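Local coordinates for uncharacterized protein (PDB 5AZ1), which is uncharacterised but probably works as an NADPH-dependent aldo-keto reductase, turning carbonyl compounds into alcohols at the mouth of a TIM barrel, at residues Y66-T71 / F100-V105; D114-L119 / F160-K165. One frame throughout, in Å; residues are numbered along the deposited sequence.

Contact 1: residues Y66-T71 / F100-V105. With NDP (NADPH dihydro-nicotinamide-adenine-dinucleotide phosphate), chain J; ACT (acetate ion), chain G.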
ATOM      1  N   TYR A  66       6.204  -7.296 -13.621  1.00 28.26           N
ATOM      2  CA  TYR A  66       5.929  -6.351 -12.554  1.00 29.04           C
ATOM      3  C   TYR A  66       6.964  -5.197 -12.607  1.00 32.77           C
ATOM      4  O   TYR A  66       8.197  -5.407 -12.794  1.00 33.26           O
ATOM      5  CB  TYR A  66       6.037  -6.974 -11.198  1.00 27.78           C
ATOM      6  CG  TYR A  66       4.881  -7.828 -10.691  1.00 29.01           C
ATOM      7  CD1 TYR A  66       4.512  -9.029 -11.307  1.00 28.47           C
ATOM      8  CD2 TYR A  66       4.199  -7.473  -9.533  1.00 26.19           C
ATOM      9  CE1 TYR A  66       3.527  -9.849 -10.734  1.00 28.21           C
ATOM     10  CE2 TYR A  66       3.204  -8.263  -9.002  1.00 26.08           C
ATOM     11  CZ  TYR A  66       2.862  -9.454  -9.594  1.00 27.89           C
ATOM     12  OH  TYR A  66       1.847 -10.241  -8.991  1.00 29.97           O
ATOM     13  N   ARG A  67       6.443  -3.990 -12.457  1.00 27.45           N
ATOM     14  CA  ARG A  67       7.231  -2.797 -12.346  1.00 27.57           C
ATOM     15  C   ARG A  67       7.035  -1.963 -11.055  1.00 26.07           C
ATOM     16  O   ARG A  67       7.884  -1.107 -10.734  1.00 23.85           O
ATOM     17  CB  ARG A  67       6.918  -1.950 -13.541  1.00 28.91           C
ATOM     18  CG  ARG A  67       7.205  -2.638 -14.877  1.00 31.51           C
ATOM     19  CD  ARG A  67       8.715  -2.803 -15.126  1.00 32.11           C
ATOM     20  NE  ARG A  67       8.997  -3.518 -16.344  1.00 32.22           N
ATOM     21  CZ  ARG A  67       9.214  -4.836 -16.435  1.00 31.27           C
ATOM     22  NH1 ARG A  67       9.195  -5.659 -15.396  1.00 31.33           N
ATOM     23  NH2 ARG A  67       9.442  -5.337 -17.620  1.00 35.19           N
ATOM     24  N   HIS A  68       5.953  -2.208 -10.318  1.00 23.60           N
ATOM     25  CA  HIS A  68       5.573  -1.358  -9.191  1.00 22.87           C
ATOM     26  C   HIS A  68       5.963  -2.115  -7.946  1.00 21.95           C
ATOM     27  O   HIS A  68       5.555  -3.240  -7.730  1.00 17.92           O
ATOM     28  CB  HIS A  68       4.053  -1.053  -9.276  1.00 24.09           C
ATOM     29  CG  HIS A  68       3.453  -0.345  -8.095  1.00 23.92           C
ATOM     30  ND1 HIS A  68       2.147   0.117  -8.124  1.00 22.77           N
ATOM     31  CD2 HIS A  68       3.937  -0.018  -6.868  1.00 23.51           C
ATOM     32  CE1 HIS A  68       1.848   0.655  -6.957  1.00 22.37           C
ATOM     33  NE2 HIS A  68       2.926   0.623  -6.192  1.00 25.34           N
ATOM     34  N   ILE A  69       6.735  -1.461  -7.093  1.00 21.40           N
ATOM     35  CA  ILE A  69       7.190  -2.029  -5.850  1.00 20.73           C
ATOM     36  C   ILE A  69       6.857  -1.122  -4.674  1.00 20.59           C
ATOM     37  O   ILE A  69       7.240   0.021  -4.659  1.00 18.76           O
ATOM     38  CB  ILE A  69       8.741  -2.185  -5.883  1.00 21.25           C
ATOM     39  CG1 ILE A  69       9.162  -3.110  -7.005  1.00 22.62           C
ATOM     40  CG2 ILE A  69       9.269  -2.694  -4.537  1.00 23.39           C
ATOM     41  CD1 ILE A  69      10.648  -3.004  -7.311  1.00 24.54           C
ATOM     42  N   ASP A  70       6.202  -1.641  -3.652  1.00 21.86           N
ATOM     43  CA  ASP A  70       5.737  -0.757  -2.569  1.00 20.42           C
ATOM     44  C   ASP A  70       6.597  -1.078  -1.418  1.00 20.76           C
ATOM     45  O   ASP A  70       6.638  -2.250  -1.014  1.00 21.06           O
ATOM     46  CB  ASP A  70       4.286  -1.095  -2.185  1.00 21.25           C
ATOM     47  CG  ASP A  70       3.777  -0.215  -1.099  1.00 20.78           C
ATOM     48  OD1 ASP A  70       3.435   0.949  -1.408  1.00 19.88           O
ATOM     49  OD2 ASP A  70       3.730  -0.678   0.059  1.00 19.92           O
ATOM     50  N   THR A  71       7.287  -0.083  -0.856  1.00 19.82           N
ATOM     51  CA  THR A  71       8.026  -0.379   0.349  1.00 21.32           C
ATOM     52  C   THR A  71       7.986   0.785   1.297  1.00 21.01           C
ATOM     53  O   THR A  71       7.245   1.716   1.076  1.00 24.95           O
ATOM     54  CB  THR A  71       9.493  -0.832   0.026  1.00 22.43           C
ATOM     55  OG1 THR A  71      10.044  -1.512   1.156  1.00 22.46           O
ATOM     56  CG2 THR A  71      10.381   0.307  -0.330  1.00 20.27           C
ATOM     57  N   PHE A 100       8.287   1.690 -10.966  1.00 19.15           N
ATOM     58  CA  PHE A 100       7.570   2.606 -10.095  1.00 17.64           C
ATOM     59  C   PHE A 100       7.856   2.155  -8.681  1.00 17.54           C
ATOM     60  O   PHE A 100       7.356   1.107  -8.255  1.00 17.94           O
ATOM     61  CB  PHE A 100       6.047   2.546 -10.336  1.00 17.68           C
ATOM     62  CG  PHE A 100       5.294   3.689  -9.686  1.00 17.79           C
ATOM     63  CD1 PHE A 100       5.007   3.676  -8.299  1.00 18.13           C
ATOM     64  CD2 PHE A 100       4.935   4.781 -10.429  1.00 17.03           C
ATOM     65  CE1 PHE A 100       4.325   4.719  -7.706  1.00 18.66           C
ATOM     66  CE2 PHE A 100       4.278   5.871  -9.864  1.00 17.89           C
ATOM     67  CZ  PHE A 100       3.976   5.865  -8.499  1.00 18.48           C
ATOM     68  N   ILE A 101       8.632   2.944  -7.932  1.00 19.22           N
ATOM     69  CA  ILE A 101       9.032   2.576  -6.572  1.00 18.74           C
ATOM     70  C   ILE A 101       8.532   3.533  -5.554  1.00 16.76           C
ATOM     71  O   ILE A 101       8.772   4.740  -5.657  1.00 16.97           O
ATOM     72  CB  ILE A 101      10.586   2.501  -6.461  1.00 20.43           C
ATOM     73  CG1 ILE A 101      11.093   1.382  -7.387  1.00 20.91           C
ATOM     74  CG2 ILE A 101      11.004   2.212  -5.031  1.00 19.35           C
ATOM     75  CD1 ILE A 101      12.568   1.507  -7.670  1.00 26.86           C
ATOM     76  N   THR A 102       7.848   2.987  -4.556  1.00 16.75           N
ATOM     77  CA  THR A 102       7.265   3.790  -3.491  1.00 18.29           C
ATOM     78  C   THR A 102       7.959   3.541  -2.165  1.00 17.37           C
ATOM     79  O   THR A 102       8.187   2.390  -1.823  1.00 17.84           O
ATOM     80  CB  THR A 102       5.802   3.374  -3.290  1.00 18.04           C
ATOM     81  OG1 THR A 102       5.050   3.654  -4.465  1.00 15.85           O
ATOM     82  CG2 THR A 102       5.193   4.126  -2.099  1.00 17.74           C
ATOM     83  N   THR A 103       8.220   4.587  -1.386  1.00 17.34           N
ATOM     84  CA  THR A 103       8.561   4.382  -0.001  1.00 16.96           C
ATOM     85  C   THR A 103       7.744   5.371   0.875  1.00 19.28           C
ATOM     86  O   THR A 103       6.860   6.045   0.386  1.00 18.97           O
ATOM     87  CB  THR A 103      10.074   4.462   0.245  1.00 17.21           C
ATOM     88  OG1 THR A 103      10.366   4.084   1.592  1.00 18.24           O
ATOM     89  CG2 THR A 103      10.605   5.826   0.043  1.00 18.30           C
ATOM     90  N   LYS A 104       8.002   5.380   2.174  1.00 18.33           N
ATOM     91  CA  LYS A 104       7.122   6.001   3.122  1.00 20.99           C
ATOM     92  C   LYS A 104       7.867   6.467   4.352  1.00 20.34           C
ATOM     93  O   LYS A 104       8.876   5.859   4.738  1.00 21.71           O
ATOM     94  CB  LYS A 104       5.982   5.045   3.544  1.00 19.81           C
ATOM     95  CG  LYS A 104       5.283   4.322   2.409  1.00 20.88           C
ATOM     96  CD  LYS A 104       4.267   3.366   3.039  1.00 21.67           C
ATOM     97  CE  LYS A 104       3.457   2.608   2.041  1.00 25.05           C
ATOM     98  NZ  LYS A 104       3.715   1.184   1.872  1.00 27.11           N
ATOM     99  N   VAL A 105       7.381   7.569   4.915  1.00 20.11           N
ATOM    100  CA  VAL A 105       7.994   8.258   6.034  1.00 20.40           C
ATOM    101  C   VAL A 105       7.121   7.929   7.245  1.00 24.97           C
ATOM    102  O   VAL A 105       5.880   8.160   7.223  1.00 25.24           O
ATOM    103  CB  VAL A 105       7.945   9.760   5.790  1.00 20.89           C
ATOM    104  CG1 VAL A 105       8.403  10.579   7.026  1.00 21.40           C
ATOM    105  CG2 VAL A 105       8.764  10.103   4.575  1.00 21.62           C
TER
HETATM  106  PA  NDP J 409      -2.184  -9.168   1.686  1.00 44.98           P
HETATM  107  O1A NDP J 409      -3.699  -8.946   1.675  1.00 40.22           O
HETATM  108  O2A NDP J 409      -1.336  -8.860   0.500  1.00 36.53           O
HETATM  109  O5B NDP J 409      -2.028 -10.782   1.926  1.00 51.85           O
HETATM  110  C5B NDP J 409      -0.794 -11.380   2.291  1.00 46.79           C
HETATM  111  C4B NDP J 409      -0.971 -12.890   2.408  1.00 48.03           C
HETATM  112  O4B NDP J 409      -1.654 -13.434   1.265  1.00 43.40           O
HETATM  113  C3B NDP J 409       0.384 -13.620   2.527  1.00 47.73           C
HETATM  114  O3B NDP J 409       0.412 -14.358   3.741  1.00 46.37           O
HETATM  115  C2B NDP J 409       0.479 -14.476   1.260  1.00 47.73           C
HETATM  116  O2B NDP J 409       1.159 -15.726   1.413  1.00 50.17           O
HETATM  117  C1B NDP J 409      -0.972 -14.625   0.836  1.00 43.98           C
HETATM  118  N9A NDP J 409      -1.190 -14.654  -0.606  1.00 42.87           N
HETATM  119  C8A NDP J 409      -0.764 -13.741  -1.508  1.00 38.46           C
HETATM  120  N7A NDP J 409      -1.187 -14.053  -2.746  1.00 41.14           N
HETATM  121  C5A NDP J 409      -1.936 -15.165  -2.620  1.00 38.63           C
HETATM  122  C6A NDP J 409      -2.675 -16.009  -3.557  1.00 41.12           C
HETATM  123  N6A NDP J 409      -2.669 -15.644  -4.875  1.00 39.91           N
HETATM  124  N1A NDP J 409      -3.312 -17.111  -3.030  1.00 41.15           N
HETATM  125  C2A NDP J 409      -3.280 -17.430  -1.709  1.00 38.42           C
HETATM  126  N3A NDP J 409      -2.628 -16.688  -0.793  1.00 38.92           N
HETATM  127  C4A NDP J 409      -1.953 -15.567  -1.203  1.00 40.61           C
HETATM  128  O3  NDP J 409      -1.622  -8.585   3.068  1.00 49.84           O
HETATM  129  PN  NDP J 409      -0.570  -7.398   3.267  1.00 57.17           P
HETATM  130  O1N NDP J 409      -1.180  -6.513   4.311  1.00 58.78           O
HETATM  131  O2N NDP J 409       0.829  -7.965   3.471  1.00 60.90           O
HETATM  132  O5D NDP J 409      -0.540  -6.740   1.769  1.00 53.25           O
HETATM  133  C5D NDP J 409      -0.267  -5.410   1.588  1.00 43.74           C
HETATM  134  C4D NDP J 409       1.120  -4.866   1.310  1.00 44.34           C
HETATM  135  O4D NDP J 409       0.738  -3.467   1.354  1.00 41.57           O
HETATM  136  C3D NDP J 409       2.314  -4.919   2.267  1.00 39.48           C
HETATM  137  O3D NDP J 409       3.307  -5.802   1.800  1.00 40.95           O
HETATM  138  C2D NDP J 409       2.834  -3.486   2.202  1.00 35.86           C
HETATM  139  O2D NDP J 409       3.575  -3.308   0.971  1.00 24.91           O
HETATM  140  C1D NDP J 409       1.529  -2.674   2.224  1.00 40.00           C
HETATM  141  N1N NDP J 409       0.856  -2.339   3.567  1.00 45.10           N
HETATM  142  C2N NDP J 409       0.732  -1.012   3.869  1.00 42.08           C
HETATM  143  C3N NDP J 409       0.177  -0.517   5.063  1.00 43.71           C
HETATM  144  C7N NDP J 409       0.074   0.978   5.296  1.00 36.50           C
HETATM  145  O7N NDP J 409      -0.154   1.330   6.460  1.00 30.47           O
HETATM  146  N7N NDP J 409       0.244   1.889   4.278  1.00 31.53           N
HETATM  147  C4N NDP J 409      -0.287  -1.489   6.146  1.00 45.84           C
HETATM  148  C5N NDP J 409      -0.147  -2.897   5.725  1.00 47.77           C
HETATM  149  C6N NDP J 409       0.395  -3.247   4.490  1.00 45.48           C
HETATM  150  P2B NDP J 409       2.732 -15.948   1.064  1.00 44.80           P
HETATM  151  O1X NDP J 409       3.509 -14.647   1.349  1.00 42.75           O
HETATM  152  O2X NDP J 409       3.108 -16.939   2.135  1.00 54.09           O
HETATM  153  O3X NDP J 409       2.637 -16.318  -0.391  1.00 36.99           O
HETATM  154  C   ACT G 406       9.212  -2.228 -19.698  0.80 38.00           C
HETATM  155  O   ACT G 406       8.541  -1.832 -18.704  0.80 34.64           O
HETATM  156  OXT ACT G 406       9.910  -3.260 -19.633  0.80 42.71           O
HETATM  157  CH3 ACT G 406       9.222  -1.480 -20.992  0.80 38.24           C
HETATM  158  O   HOH W   1       2.914   2.083  -3.809  1.00 17.54           O
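Arg67 O receives Phe100 N at 2.8 Å, the first of four backbone hydrogen bonds that join segments 66-71 and 100-105, the axes of their parallel strands 4.8 Å apart and 9° from parallel; Ile69 N to Phe100 O, Thr102 N to Ile69 O and Thr71 N to Thr102 O follow. His68, Asp70, Phe100 and Thr102 share the barrel-interior face, while Ile69 and Ile101 make the apolar face behind it. The Phe100 ring turns an edge to a face of His68 in a tilted edge-to-face pair, planes at 55°, CD1 lying 4.1 Å from His68 CD2. With CG anti to the backbone N in both residues, the rings leave their strands side by side. A water sits at the imidazole edge, linking His68 NE2 and Thr102 OG1 and donating to Asp70 OD1 at 2.7 Å; His68 ND1 is bound to Pro18 O. Asp70 OD2 takes Lys104 NZ at 2.6 Å on its syn side, 20° out of the carboxylate plane, and accepts the NADPH ribose hydroxyl O2D at 2.8 Å. Lys104 is long enough to reach across, and its NZ also bonds Tyr75 OH. Asp70, Lys104 and Tyr75, with His137 beside Lys104, are consistent with the Asp-Tyr-Lys-His catalytic tetrad of aldo-keto reductases, and Asp70 OD2 ties the lysine to the cofactor ribose.

Contact 2: residues D114-L119 / F160-K165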
ATOM      1  N   ASP A 114      12.013  17.140   8.744  1.00 23.99           N
ATOM      2  CA  ASP A 114      12.405  15.753   8.821  1.00 23.64           C
ATOM      3  C   ASP A 114      12.036  14.875   7.649  1.00 24.89           C
ATOM      4  O   ASP A 114      12.525  13.747   7.572  1.00 23.35           O
ATOM      5  CB  ASP A 114      11.828  15.144  10.071  1.00 29.59           C
ATOM      6  CG  ASP A 114      12.604  15.603  11.372  1.00 37.71           C
ATOM      7  OD1 ASP A 114      13.850  15.773  11.399  1.00 37.21           O
ATOM      8  OD2 ASP A 114      11.922  15.776  12.358  1.00 44.54           O
ATOM      9  N   VAL A 115      11.110  15.321   6.794  1.00 23.81           N
ATOM     10  CA  VAL A 115      10.659  14.468   5.672  1.00 21.77           C
ATOM     11  C   VAL A 115      11.876  14.247   4.761  1.00 18.38           C
ATOM     12  O   VAL A 115      12.156  13.138   4.411  1.00 20.35           O
ATOM     13  CB  VAL A 115       9.513  15.137   4.926  1.00 21.51           C
ATOM     14  CG1 VAL A 115       9.108  14.360   3.692  1.00 20.60           C
ATOM     15  CG2 VAL A 115       8.294  15.286   5.876  1.00 23.45           C
ATOM     16  N   GLU A 116      12.621  15.300   4.495  1.00 17.35           N
ATOM     17  CA  GLU A 116      13.849  15.279   3.664  1.00 18.58           C
ATOM     18  C   GLU A 116      14.898  14.299   4.243  1.00 18.79           C
ATOM     19  O   GLU A 116      15.487  13.502   3.506  1.00 20.71           O
ATOM     20  CB  GLU A 116      14.370  16.720   3.481  1.00 16.70           C
ATOM     21  CG  GLU A 116      15.600  16.908   2.603  1.00 20.06           C
ATOM     22  CD  GLU A 116      17.001  16.831   3.327  1.00 22.41           C
ATOM     23  OE1 GLU A 116      17.054  16.566   4.547  1.00 19.95           O
ATOM     24  OE2 GLU A 116      18.055  17.016   2.645  1.00 24.40           O
ATOM     25  N   VAL A 117      15.049  14.293   5.567  1.00 18.18           N
ATOM     26  CA  VAL A 117      16.045  13.419   6.229  1.00 17.57           C
ATOM     27  C   VAL A 117      15.521  12.000   6.064  1.00 18.16           C
ATOM     28  O   VAL A 117      16.243  11.166   5.547  1.00 18.03           O
ATOM     29  CB  VAL A 117      16.246  13.755   7.724  1.00 17.24           C
ATOM     30  CG1 VAL A 117      17.325  12.890   8.372  1.00 18.13           C
ATOM     31  CG2 VAL A 117      16.648  15.199   7.910  1.00 17.92           C
ATOM     32  N   SER A 118      14.252  11.732   6.414  1.00 16.11           N
ATOM     33  CA  SER A 118      13.776  10.375   6.337  1.00 16.60           C
ATOM     34  C   SER A 118      13.910   9.842   4.868  1.00 18.27           C
ATOM     35  O   SER A 118      14.294   8.708   4.649  1.00 19.21           O
ATOM     36  CB  SER A 118      12.305  10.218   6.826  1.00 16.98           C
ATOM     37  OG  SER A 118      11.904   8.805   6.693  1.00 18.54           O
ATOM     38  N   LEU A 119      13.542  10.671   3.880  1.00 17.03           N
ATOM     39  CA  LEU A 119      13.464  10.213   2.508  1.00 16.26           C
ATOM     40  C   LEU A 119      14.873  10.080   1.919  1.00 16.79           C
ATOM     41  O   LEU A 119      15.142   9.089   1.254  1.00 16.99           O
ATOM     42  CB  LEU A 119      12.629  11.198   1.650  1.00 16.03           C
ATOM     43  CG  LEU A 119      12.648  10.956   0.118  1.00 15.01           C
ATOM     44  CD1 LEU A 119      12.147   9.602  -0.171  1.00 14.19           C
ATOM     45  CD2 LEU A 119      11.831  11.994  -0.600  1.00 15.98           C
ATOM     46  N   PHE A 160       6.741  17.232   2.465  1.00 21.94           N
ATOM     47  CA  PHE A 160       6.485  16.448   1.205  1.00 19.59           C
ATOM     48  C   PHE A 160       6.592  17.384   0.012  1.00 19.99           C
ATOM     49  O   PHE A 160       7.293  17.086  -0.947  1.00 21.27           O
ATOM     50  CB  PHE A 160       5.126  15.719   1.289  1.00 19.71           C
ATOM     51  CG  PHE A 160       5.196  14.452   2.104  1.00 19.70           C
ATOM     52  CD1 PHE A 160       5.320  14.498   3.467  1.00 20.39           C
ATOM     53  CD2 PHE A 160       5.297  13.195   1.466  1.00 19.83           C
ATOM     54  CE1 PHE A 160       5.468  13.328   4.229  1.00 18.23           C
ATOM     55  CE2 PHE A 160       5.434  12.054   2.194  1.00 18.78           C
ATOM     56  CZ  PHE A 160       5.570  12.136   3.576  1.00 19.14           C
ATOM     57  N   GLU A 161       6.009  18.577   0.106  1.00 19.29           N
ATOM     58  CA  GLU A 161       6.045  19.541  -0.989  1.00 20.50           C
ATOM     59  C   GLU A 161       7.462  20.011  -1.265  1.00 21.30           C
ATOM     60  O   GLU A 161       7.811  20.246  -2.466  1.00 17.62           O
ATOM     61  CB  GLU A 161       5.097  20.740  -0.759  1.00 20.76           C
ATOM     62  CG  GLU A 161       3.611  20.336  -0.799  1.00 24.03           C
ATOM     63  CD  GLU A 161       2.583  21.405  -0.381  1.00 23.14           C
ATOM     64  OE1 GLU A 161       2.968  22.368   0.273  1.00 24.41           O
ATOM     65  OE2 GLU A 161       1.360  21.212  -0.622  1.00 24.94           O
ATOM     66  N   GLU A 162       8.263  20.107  -0.179  1.00 20.29           N
ATOM     67  CA  GLU A 162       9.706  20.469  -0.272  0.50 20.26           C
ATOM     68  C   GLU A 162      10.518  19.369  -0.966  1.00 18.93           C
ATOM     69  O   GLU A 162      11.346  19.648  -1.814  1.00 17.09           O
ATOM     70  CB  GLU A 162      10.370  20.780   1.110  0.50 20.59           C
ATOM     71  CG  GLU A 162      11.885  21.131   1.115  0.50 23.17           C
ATOM     72  CD  GLU A 162      12.657  20.633   2.377  0.50 27.12           C
ATOM     73  OE1 GLU A 162      12.273  20.850   3.548  0.50 27.13           O
ATOM     74  OE2 GLU A 162      13.708  19.995   2.211  0.50 30.05           O
ATOM     75  N   VAL A 163      10.322  18.124  -0.586  1.00 16.76           N
ATOM     76  CA  VAL A 163      11.154  17.049  -1.176  1.00 17.84           C
ATOM     77  C   VAL A 163      10.766  16.811  -2.666  1.00 18.52           C
ATOM     78  O   VAL A 163      11.606  16.470  -3.476  1.00 18.95           O
ATOM     79  CB  VAL A 163      11.081  15.745  -0.378  1.00 18.31           C
ATOM     80  CG1 VAL A 163      11.669  15.967   1.029  1.00 20.06           C
ATOM     81  CG2 VAL A 163       9.667  15.166  -0.279  1.00 17.29           C
ATOM     82  N   LEU A 164       9.517  17.138  -3.012  1.00 18.69           N
ATOM     83  CA  LEU A 164       9.040  17.143  -4.391  1.00 17.85           C
ATOM     84  C   LEU A 164       9.745  18.176  -5.206  1.00 18.11           C
ATOM     85  O   LEU A 164      10.299  17.865  -6.255  1.00 16.94           O
ATOM     86  CB  LEU A 164       7.537  17.347  -4.443  1.00 17.88           C
ATOM     87  CG  LEU A 164       6.843  17.190  -5.827  1.00 18.51           C
ATOM     88  CD1 LEU A 164       6.979  15.740  -6.287  1.00 17.97           C
ATOM     89  CD2 LEU A 164       5.360  17.543  -5.715  1.00 16.59           C
ATOM     90  N   LYS A 165       9.804  19.397  -4.706  1.00 18.07           N
ATOM     91  CA  LYS A 165      10.518  20.460  -5.391  1.00 18.69           C
ATOM     92  C   LYS A 165      12.036  20.179  -5.524  1.00 20.77           C
ATOM     93  O   LYS A 165      12.698  20.678  -6.449  1.00 20.77           O
ATOM     94  CB  LYS A 165      10.290  21.766  -4.629  1.00 19.83           C
ATOM     95  CG  LYS A 165      11.101  22.976  -5.121  1.00 21.43           C
ATOM     96  CD  LYS A 165      10.803  23.342  -6.570  1.00 22.24           C
ATOM     97  CE  LYS A 165      11.889  24.336  -7.015  1.00 23.94           C
ATOM     98  NZ  LYS A 165      11.566  25.035  -8.255  1.00 26.60           N
TER
HETATM   99  O   HOH W   2      11.617  18.465   4.384  1.00 35.60           O
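Val115 sets its two methyls on the Phe160 ring, joining two outer helices of the TIM barrel, 112-126 and 153-165, whose short segments pass 8.8 Å apart at 57°. CG1 stands over the ring face, 4.0 Å from the centroid and 20° off the normal, a CH-pi contact displaced toward the CD1-CE1 rim. Beta-branched Val115 suits the place because CG2 reaches the same rim. Val163 fills the middle of the contact: its CG1, anti to the carbonyl carbon (chi1 -64°), comes 3.5 Å from Glu116 CA, close enough that a short side chain is what fits between the helices. Toward the outer side, in the one conformer of Glu162 described here, its OE2 lies 3.6 Å from Glu116 CB, so the two glutamates meet, tentatively, through the aliphatic part of one.

Behind this shell, the like charges are separately matched, Glu116 by Arg120 and Glu162, in that same conformer, by Lys166, each four residues further along the chain. Phe160 lies nearly parallel to the ring of Trp157 and packs on Val105, Val134 and Met136, so the aromatic is wedged between helix and sheet. Replacing the ring by an alanine side chain is likely to leave Val115 CG1 without the face it rests on and open a gap above Val105. Leu119, longer than the valines, reaches inward to Val134 and Thr103, while across the helix pair its CD2 meets Val163 CB at 3.8 Å.

In the fold
Strand 100-105 is followed, after a connecting loop, by helix 112-126, so contact 1 and contact 2 follow in series along the chain and lie at successive layers of one barrel, with centres about 16 Å apart. They meet directly by apolar packing: Val105 CG2 touches Phe160 CZ at 3.9 Å, Val105 CG1 touches Ser118 CB at 3.9 Å, and Thr103 CG2 comes within 4.1 Å of Leu119 CD1. The outward-facing residues of the strand thus seat both helices, while its inward face carries the probable catalytic chemistry. Contact 1 bonds the cofactor directly; contact 2 belongs to the outer layer, the Phe160 side chain about 12 Å from NADPH.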